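Local coordinates for Pex protein (Anabaena sp. PCC 7120, PDB 2DQL), which is associated with the cyanobacterial circadian clock and, as a PadR-like winged-helix protein, probably binds DNA as a dimer to regulate transcription, at residues Val22-Ile27 / Lys64-Asn69; Pro50-Ser55 / Gln107-Val112; Tyr75-Glu80 / Arg86-Val91. All coordinates share one frame; numbering follows the deposited sequence.

Contact 1 of 3, residues Val22-Ile27 / Lys64-Asn69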
# COMPACT_ATOMS: atom_id res chain seq x y z
N VAL A 22 -6.70 2.42 9.02
CA VAL A 22 -5.67 2.37 10.04
C VAL A 22 -5.38 3.77 10.59
O VAL A 22 -5.22 3.95 11.79
CB VAL A 22 -4.37 1.75 9.49
CG1 VAL A 22 -3.29 1.75 10.57
CG2 VAL A 22 -4.64 0.31 9.02
N ALA A 23 -5.31 4.75 9.70
CA ALA A 23 -5.03 6.13 10.13
C ALA A 23 -6.09 6.64 11.10
O ALA A 23 -5.78 7.37 12.04
CB ALA A 23 -4.96 7.04 8.91
N ILE A 24 -7.35 6.26 10.87
CA ILE A 24 -8.43 6.69 11.75
C ILE A 24 -8.17 6.18 13.17
O ILE A 24 -8.32 6.93 14.14
CB ILE A 24 -9.79 6.15 11.25
CG1 ILE A 24 -10.21 6.88 9.97
CG2 ILE A 24 -10.85 6.28 12.34
CD1 ILE A 24 -11.42 6.25 9.28
N CYS A 25 -7.78 4.92 13.30
CA CYS A 25 -7.51 4.34 14.61
C CYS A 25 -6.27 4.97 15.25
O CYS A 25 -6.25 5.24 16.45
CB CYS A 25 -7.33 2.83 14.49
SG CYS A 25 -8.82 2.01 13.88
N TYR A 26 -5.24 5.21 14.44
CA TYR A 26 -4.01 5.84 14.94
C TYR A 26 -4.32 7.24 15.46
O TYR A 26 -3.89 7.63 16.54
CB TYR A 26 -2.96 5.93 13.82
CG TYR A 26 -1.89 6.96 14.10
CD1 TYR A 26 -1.01 6.82 15.17
CD2 TYR A 26 -1.82 8.13 13.34
CE1 TYR A 26 -0.08 7.81 15.47
CE2 TYR A 26 -0.90 9.13 13.64
CZ TYR A 26 -0.04 8.97 14.71
OH TYR A 26 0.84 9.97 15.02
N ILE A 27 -5.08 8.01 14.68
CA ILE A 27 -5.42 9.36 15.09
C ILE A 27 -6.17 9.36 16.42
O ILE A 27 -5.86 10.16 17.30
CB ILE A 27 -6.22 10.09 13.99
CG1 ILE A 27 -5.29 10.34 12.80
CG2 ILE A 27 -6.79 11.42 14.52
CD1 ILE A 27 -5.98 10.76 11.53
N LYS A 64 -11.85 13.89 7.93
CA LYS A 64 -13.19 14.06 7.38
C LYS A 64 -14.11 13.01 7.98
O LYS A 64 -15.20 13.32 8.45
CB LYS A 64 -13.16 13.93 5.86
CG LYS A 64 -14.54 13.98 5.23
CD LYS A 64 -14.42 13.97 3.71
CE LYS A 64 -15.73 14.35 3.04
NZ LYS A 64 -16.91 13.66 3.58
N PHE A 65 -13.66 11.75 7.96
CA PHE A 65 -14.46 10.67 8.52
C PHE A 65 -14.82 10.96 9.98
O PHE A 65 -15.98 10.87 10.37
CB PHE A 65 -13.70 9.35 8.46
CG PHE A 65 -14.41 8.22 9.15
CD1 PHE A 65 -15.38 7.48 8.48
CD2 PHE A 65 -14.13 7.91 10.48
CE1 PHE A 65 -16.07 6.46 9.13
CE2 PHE A 65 -14.81 6.89 11.13
CZ PHE A 65 -15.78 6.16 10.46
N LEU A 66 -13.80 11.29 10.77
CA LEU A 66 -14.00 11.56 12.19
C LEU A 66 -14.94 12.73 12.44
O LEU A 66 -15.83 12.63 13.28
CB LEU A 66 -12.65 11.78 12.87
CG LEU A 66 -11.80 10.50 12.94
CD1 LEU A 66 -10.39 10.81 13.43
CD2 LEU A 66 -12.47 9.50 13.87
N GLU A 67 -14.76 13.84 11.72
CA GLU A 67 -15.63 14.99 11.91
C GLU A 67 -17.05 14.69 11.42
O GLU A 67 -18.02 15.07 12.07
CB GLU A 67 -15.08 16.21 11.18
CG GLU A 67 -13.79 16.77 11.76
CD GLU A 67 -13.74 18.29 11.72
OE1 GLU A 67 -12.65 18.84 11.49
OE2 GLU A 67 -14.79 18.93 11.94
N ASP A 68 -17.16 14.01 10.28
CA ASP A 68 -18.48 13.68 9.75
C ASP A 68 -19.28 12.85 10.75
O ASP A 68 -20.50 13.00 10.86
CB ASP A 68 -18.38 12.89 8.43
CG ASP A 68 -17.98 13.75 7.25
OD1 ASP A 68 -18.04 14.99 7.35
OD2 ASP A 68 -17.61 13.18 6.20
N ASN A 69 -18.59 11.98 11.47
CA ASN A 69 -19.22 11.11 12.45
C ASN A 69 -19.28 11.72 13.86
O ASN A 69 -19.72 11.07 14.80
CB ASN A 69 -18.49 9.76 12.48
CG ASN A 69 -18.87 8.89 11.30
OD1 ASN A 69 -19.92 8.25 11.30
ND2 ASN A 69 -18.02 8.87 10.28

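Contact 2 of 3, residues Pro50-Ser55 / Gln107-Val112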
# COMPACT_ATOMS: atom_id res chain seq x y z
N PRO A 50 9.27 4.66 12.97
CA PRO A 50 10.10 4.98 11.80
C PRO A 50 9.77 4.22 10.51
O PRO A 50 10.11 4.68 9.42
CB PRO A 50 11.51 4.68 12.30
CG PRO A 50 11.44 5.03 13.74
CD PRO A 50 10.12 4.40 14.15
N THR A 51 9.11 3.08 10.63
CA THR A 51 8.77 2.29 9.44
C THR A 51 7.36 2.58 8.91
O THR A 51 6.85 1.86 8.05
CB THR A 51 8.89 0.77 9.71
OG1 THR A 51 7.96 0.38 10.73
CG2 THR A 51 10.30 0.42 10.15
N TYR A 52 6.74 3.64 9.43
CA TYR A 52 5.41 4.03 9.00
C TYR A 52 5.34 5.50 8.64
O TYR A 52 6.14 6.31 9.12
CB TYR A 52 4.39 3.73 10.10
CG TYR A 52 4.14 2.25 10.29
CD1 TYR A 52 3.11 1.61 9.60
CD2 TYR A 52 4.96 1.49 11.12
CE1 TYR A 52 2.91 0.24 9.74
CE2 TYR A 52 4.77 0.13 11.26
CZ TYR A 52 3.74 -0.49 10.56
OH TYR A 52 3.56 -1.85 10.71
N ARG A 53 4.38 5.85 7.79
CA ARG A 53 4.18 7.22 7.36
C ARG A 53 2.70 7.50 7.21
O ARG A 53 1.89 6.59 7.01
CB ARG A 53 4.88 7.48 6.02
CG ARG A 53 6.39 7.37 6.06
CD ARG A 53 7.03 8.56 6.77
NE ARG A 53 8.49 8.50 6.70
CZ ARG A 53 9.25 7.65 7.38
NH1 ARG A 53 8.70 6.77 8.20
NH2 ARG A 53 10.57 7.68 7.23
N LEU A 54 2.34 8.77 7.30
CA LEU A 54 0.95 9.18 7.12
C LEU A 54 0.96 10.33 6.13
O LEU A 54 1.57 11.37 6.38
CB LEU A 54 0.33 9.64 8.45
CG LEU A 54 -1.09 10.20 8.34
CD1 LEU A 54 -2.03 9.17 7.72
CD2 LEU A 54 -1.58 10.60 9.73
N SER A 55 0.30 10.13 4.99
CA SER A 55 0.24 11.16 3.96
C SER A 55 -0.76 12.23 4.35
O SER A 55 -1.67 12.00 5.14
CB SER A 55 -0.17 10.56 2.61
OG SER A 55 -1.55 10.28 2.58
N GLN A 107 -3.09 -0.26 18.20
CA GLN A 107 -2.03 -0.82 19.02
C GLN A 107 -1.72 -2.28 18.65
O GLN A 107 -0.55 -2.66 18.56
CB GLN A 107 -2.39 -0.72 20.50
CG GLN A 107 -2.64 0.71 20.95
CD GLN A 107 -2.89 0.83 22.44
OE1 GLN A 107 -1.99 0.57 23.25
NE2 GLN A 107 -4.11 1.21 22.81
N ASN A 108 -2.75 -3.08 18.42
CA ASN A 108 -2.55 -4.47 18.04
C ASN A 108 -1.94 -4.55 16.64
O ASN A 108 -1.05 -5.36 16.38
CB ASN A 108 -3.88 -5.24 18.06
CG ASN A 108 -4.38 -5.48 19.47
OD1 ASN A 108 -3.70 -6.10 20.29
ND2 ASN A 108 -5.59 -5.01 19.76
N TYR A 109 -2.43 -3.70 15.75
CA TYR A 109 -1.96 -3.64 14.37
C TYR A 109 -0.47 -3.34 14.30
O TYR A 109 0.28 -3.98 13.56
CB TYR A 109 -2.73 -2.56 13.62
CG TYR A 109 -2.25 -2.30 12.21
CD1 TYR A 109 -2.69 -3.09 11.14
CD2 TYR A 109 -1.38 -1.26 11.93
CE1 TYR A 109 -2.28 -2.84 9.84
CE2 TYR A 109 -0.95 -0.99 10.63
CZ TYR A 109 -1.41 -1.79 9.59
OH TYR A 109 -1.03 -1.50 8.30
N ILE A 110 -0.05 -2.34 15.08
CA ILE A 110 1.34 -1.91 15.11
C ILE A 110 2.23 -2.86 15.91
O ILE A 110 3.44 -2.93 15.67
CB ILE A 110 1.45 -0.48 15.70
CG1 ILE A 110 2.83 0.10 15.41
CG2 ILE A 110 1.20 -0.52 17.20
CD1 ILE A 110 3.07 0.36 13.95
N TYR A 111 1.63 -3.58 16.85
CA TYR A 111 2.38 -4.53 17.67
C TYR A 111 2.84 -5.71 16.83
O TYR A 111 4.02 -6.05 16.80
CB TYR A 111 1.50 -5.03 18.83
CG TYR A 111 2.17 -6.06 19.71
CD1 TYR A 111 3.18 -5.69 20.60
CD2 TYR A 111 1.80 -7.40 19.65
CE1 TYR A 111 3.82 -6.64 21.40
CE2 TYR A 111 2.43 -8.36 20.44
CZ TYR A 111 3.43 -7.97 21.32
OH TYR A 111 4.05 -8.92 22.11
N VAL A 112 1.89 -6.34 16.15
CA VAL A 112 2.16 -7.50 15.30
C VAL A 112 3.08 -7.19 14.13
O VAL A 112 3.90 -8.02 13.74
CB VAL A 112 0.84 -8.09 14.75
CG1 VAL A 112 1.14 -9.34 13.92
CG2 VAL A 112 -0.11 -8.42 15.89

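Contact 3 of 3, residues Tyr75-Glu80 / Arg86-Val91. With PO4 (phosphate ion), chain C.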
# COMPACT_ATOMS: atom_id res chain seq x y z
N TYR A 75 -11.15 23.11 16.66
CA TYR A 75 -11.25 24.50 17.07
C TYR A 75 -9.93 25.20 16.75
O TYR A 75 -8.90 24.56 16.56
CB TYR A 75 -11.58 24.61 18.56
CG TYR A 75 -10.40 24.43 19.50
CD1 TYR A 75 -9.64 25.52 19.90
CD2 TYR A 75 -10.05 23.17 19.98
CE1 TYR A 75 -8.55 25.37 20.76
CE2 TYR A 75 -8.97 23.00 20.84
CZ TYR A 75 -8.22 24.11 21.22
OH TYR A 75 -7.15 23.96 22.06
N TRP A 76 -9.97 26.53 16.67
CA TRP A 76 -8.78 27.31 16.37
C TRP A 76 -8.04 27.76 17.62
O TRP A 76 -8.65 28.29 18.55
CB TRP A 76 -9.14 28.55 15.55
CG TRP A 76 -9.54 28.24 14.16
CD1 TRP A 76 -10.81 28.24 13.65
CD2 TRP A 76 -8.67 27.85 13.09
NE1 TRP A 76 -10.78 27.89 12.32
CE2 TRP A 76 -9.48 27.64 11.95
CE3 TRP A 76 -7.29 27.67 12.98
CZ2 TRP A 76 -8.95 27.25 10.72
CZ3 TRP A 76 -6.76 27.28 11.75
CH2 TRP A 76 -7.59 27.08 10.64
N LYS A 77 -6.73 27.55 17.63
CA LYS A 77 -5.92 27.93 18.77
C LYS A 77 -4.86 28.96 18.37
O LYS A 77 -4.17 28.80 17.37
CB LYS A 77 -5.24 26.69 19.35
CG LYS A 77 -4.41 26.96 20.60
CD LYS A 77 -3.83 25.66 21.14
CE LYS A 77 -3.09 25.90 22.45
NZ LYS A 77 -2.47 24.64 22.97
N LYS A 78 -4.76 30.03 19.16
CA LYS A 78 -3.76 31.06 18.89
C LYS A 78 -2.49 30.69 19.64
O LYS A 78 -2.53 30.44 20.85
CB LYS A 78 -4.27 32.43 19.34
CG LYS A 78 -3.30 33.57 19.04
CD LYS A 78 -2.97 33.64 17.55
CE LYS A 78 -2.03 34.79 17.23
NZ LYS A 78 -2.67 36.11 17.48
N LEU A 79 -1.37 30.64 18.93
CA LEU A 79 -0.09 30.31 19.54
C LEU A 79 0.67 31.59 19.84
O LEU A 79 0.64 32.54 19.07
CB LEU A 79 0.75 29.45 18.59
CG LEU A 79 0.10 28.15 18.08
CD1 LEU A 79 1.09 27.43 17.18
CD2 LEU A 79 -0.30 27.28 19.25
N GLU A 80 1.36 31.62 20.98
CA GLU A 80 2.12 32.79 21.37
C GLU A 80 3.37 32.91 20.49
O GLU A 80 4.11 31.94 20.32
CB GLU A 80 2.54 32.70 22.84
CG GLU A 80 3.14 33.98 23.38
CD GLU A 80 3.49 33.88 24.85
OE1 GLU A 80 3.89 34.91 25.43
OE2 GLU A 80 3.39 32.77 25.42
N ARG A 86 -3.61 27.80 14.89
CA ARG A 86 -3.44 26.37 14.67
C ARG A 86 -4.77 25.64 14.86
O ARG A 86 -5.48 25.88 15.83
CB ARG A 86 -2.38 25.84 15.64
CG ARG A 86 -2.20 24.34 15.67
CD ARG A 86 -1.02 23.98 16.57
NE ARG A 86 0.26 24.21 15.92
CZ ARG A 86 1.44 24.17 16.53
NH1 ARG A 86 1.50 23.91 17.83
NH2 ARG A 86 2.55 24.37 15.84
N ARG A 87 -5.11 24.75 13.93
CA ARG A 87 -6.36 24.00 14.04
C ARG A 87 -6.12 22.75 14.90
O ARG A 87 -5.36 21.86 14.52
CB ARG A 87 -6.84 23.58 12.65
CG ARG A 87 -8.24 22.99 12.62
CD ARG A 87 -9.30 24.03 12.97
NE ARG A 87 -10.66 23.52 12.84
CZ ARG A 87 -11.74 24.15 13.29
NH1 ARG A 87 -11.61 25.32 13.90
NH2 ARG A 87 -12.94 23.63 13.14
N MET A 88 -6.76 22.72 16.07
CA MET A 88 -6.61 21.61 17.01
C MET A 88 -7.81 20.67 16.99
O MET A 88 -8.93 21.07 16.71
CB MET A 88 -6.45 22.16 18.42
CG MET A 88 -5.30 23.15 18.59
SD MET A 88 -3.67 22.41 18.38
CE MET A 88 -3.70 21.15 19.63
N TYR A 89 -7.56 19.40 17.33
CA TYR A 89 -8.61 18.40 17.37
C TYR A 89 -8.63 17.70 18.72
O TYR A 89 -7.58 17.50 19.33
CB TYR A 89 -8.37 17.35 16.28
CG TYR A 89 -8.40 17.92 14.88
CD1 TYR A 89 -9.61 18.16 14.24
CD2 TYR A 89 -7.22 18.25 14.22
CE1 TYR A 89 -9.65 18.74 12.97
CE2 TYR A 89 -7.24 18.84 12.95
CZ TYR A 89 -8.46 19.07 12.33
OH TYR A 89 -8.49 19.67 11.08
N GLN A 90 -9.82 17.33 19.18
CA GLN A 90 -10.00 16.62 20.45
C GLN A 90 -11.04 15.54 20.23
O GLN A 90 -11.94 15.71 19.42
CB GLN A 90 -10.53 17.54 21.55
CG GLN A 90 -9.64 18.69 21.93
CD GLN A 90 -10.12 19.36 23.21
OE1 GLN A 90 -11.30 19.32 23.55
NE2 GLN A 90 -9.19 20.00 23.91
N VAL A 91 -10.93 14.43 20.95
CA VAL A 91 -11.94 13.39 20.80
C VAL A 91 -13.23 13.94 21.41
O VAL A 91 -13.19 14.64 22.42
CB VAL A 91 -11.57 12.11 21.56
CG1 VAL A 91 -12.66 11.07 21.37
CG2 VAL A 91 -10.25 11.58 21.06
P PO4 C . 0.29 24.04 11.91
O1 PO4 C . 1.32 22.97 11.91
O2 PO4 C . 0.46 24.88 13.12
O3 PO4 C . 0.43 24.89 10.71
O4 PO4 C . -1.08 23.43 11.92

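Contact 1 of 3, residues Val22-Ile27 / Lys64-Asn69
Ile-24 and Ile-27 of helix 20-31 meet Phe-65 and Leu-66 near the end of helix 56-68, inside the winged-helix fold expected of a PadR-like regulator, where helix 56-68 holds the place of the recognition helix. The short helical segments are inclined at 65°, and no hydrogen bond joins them; the contact is entirely apolar, as suits branched and aromatic side chains in a buried place. Ile-24 does most of the work with its two branches. Its CD1 lies over a face of the Phe-65 ring in a CH-pi contact, 3.8 Å from the ring centroid, and comes within 3.4 Å of Phe-65 CD2. The long branch can reach there because CG1 stands beside the backbone N (chi1 -71°), which turns the other branch, CG2, to Leu-66 CD2 at 3.9 Å. Leu-66 forks between the two isoleucines, its other methyl, CD1, resting 3.8 Å from Ile-27 CG2. Ile-27 repeats the torsion of Ile-24 one helical turn on, and Ala-62 continues the apolar strip on helix 56-68. Ile-6 of the second subunit packs on both Ile-24 and Phe-65, tying this core to the dimer interface. The Phe-65 ring is sandwiched: Ile-24 covers one face, and the amide of Asn-69 sits near the rim of the other, with ND2 3.3 Å above the ring plane. Asn-69 lies just past the helix, and its amide turns back to the last turn. Phe-65 O is gripped twice, by Asn-69 N at 3.0 Å and by Asn-69 ND2 at 2.9 Å, the two donors arriving from opposite faces of the carbonyl plane.

Contact 2 of 3, residues Pro50-Ser55 / Gln107-Val112
Tyr-52 and Ile-110 are the nearest backbone pair, their CA atoms 9.4 Å apart, so the extended chain at strand 52-53 stands well off the last turns of helix 96-112 and long side chains have to bridge the gap. Tyr-52 spans most of it. Its ring is turned toward the helix. Ile-110 CD1 is modelled over one face of that ring, closer than carbons can sit, so the closeness of this approach is doubtful. The two side chains run past one another in opposite directions. Ile-110 extends this methyl on its longer branch, whose CG1 lies opposite the backbone N (chi1 -166°). Tyr-109, one position earlier in the helix, crosses the Tyr-52 ring at a slant, its CE2 4.1 Å from Tyr-52 CE1, and packs as well on Val-22 of helix 20-31. In the winged-helix fold this ties the short parallel pair of strands 16-17 and 52-53 to the long C-terminal helix, and a residue as long as tyrosine suits a place where the backbones stand this far apart. The hydroxyl of Tyr-52 lies near the chain end, in a weak hydrogen bond with Arg-113 O. On the strand, Arg-53 curls back over its own backbone: NH1 gives one hydrogen bond to Pro-50 O and another to Tyr-52 O, both 2.8 Å long. Each oxygen lies close to the guanidinium plane, although NH1 stands above both carbonyl planes. Two such bonds should limit the rotation of the guanidinium group. Farther along, Ser-55 serves as N-cap of helix 56-68, its OG accepting from Val-58 N.

Contact 3 of 3, residues Tyr75-Glu80 / Arg86-Val91
Arg-86 N gives a nearly straight hydrogen bond to Lys-77 O, 2.7 Å long (171° at the hydrogen). Lys-77 N answers to Arg-86 O, and Tyr-75 and Met-88 form the next hydrogen-bonded pair of this antiparallel hairpin, the wing of the winged-helix fold. Between them, Trp-76 and Arg-87 are a non-hydrogen-bonded pair. Arg-87 CD covers the six-membered ring of Trp-76, while Arg-87 CZ makes a cation-pi contact 4.3 Å from the centroid of the five-membered ring; arginine suits the place, its aliphatic part and its charge both lying on the broad indole. On the other face, Met-88 CB lies against the Tyr-75 ring, 4.0 Å from its centroid. Arg-86 has its guanidinium under Leu-79 CD1, makes a cation-pi contact with Tyr-37 and sends NE in plane to phosphate O2 at 2.9 Å. With alanine in place of Arg-86, the phosphate would probably lose its bond from NE, and Leu-79 CD1 and the Tyr-37 ring the cationic group they pack on. Thr-39 and Arg-82 also bind this ion, probably acquired during crystallisation. Glu-35 OE1 ties Tyr-75 OH and Gln-90 NE2 to the loop after helix 20-31, while Tyr-89 packs on helices 20-31 and 56-68.

In the fold
Contacts 1 and 2 are centred about 16 Å apart and touch, Ala-23 packing on Leu-54; their segments alternate along the chain. Contact 3, about 17 Å from contact 1 between centres, follows it in sequence and meets it where Glu-67 lies against Tyr-89. Contacts 2 and 3 lie on opposite sides of the chain's centre, some 25 Å apart between centres, with contact 3 nested inside the loop that contact 2 closes. Helix 56-68 follows strand 52-53 and leads into the hairpin, and helix 96-112 follows the hairpin. The buried helical core thus links the wing, which probably faces DNA, to the C-terminal helix.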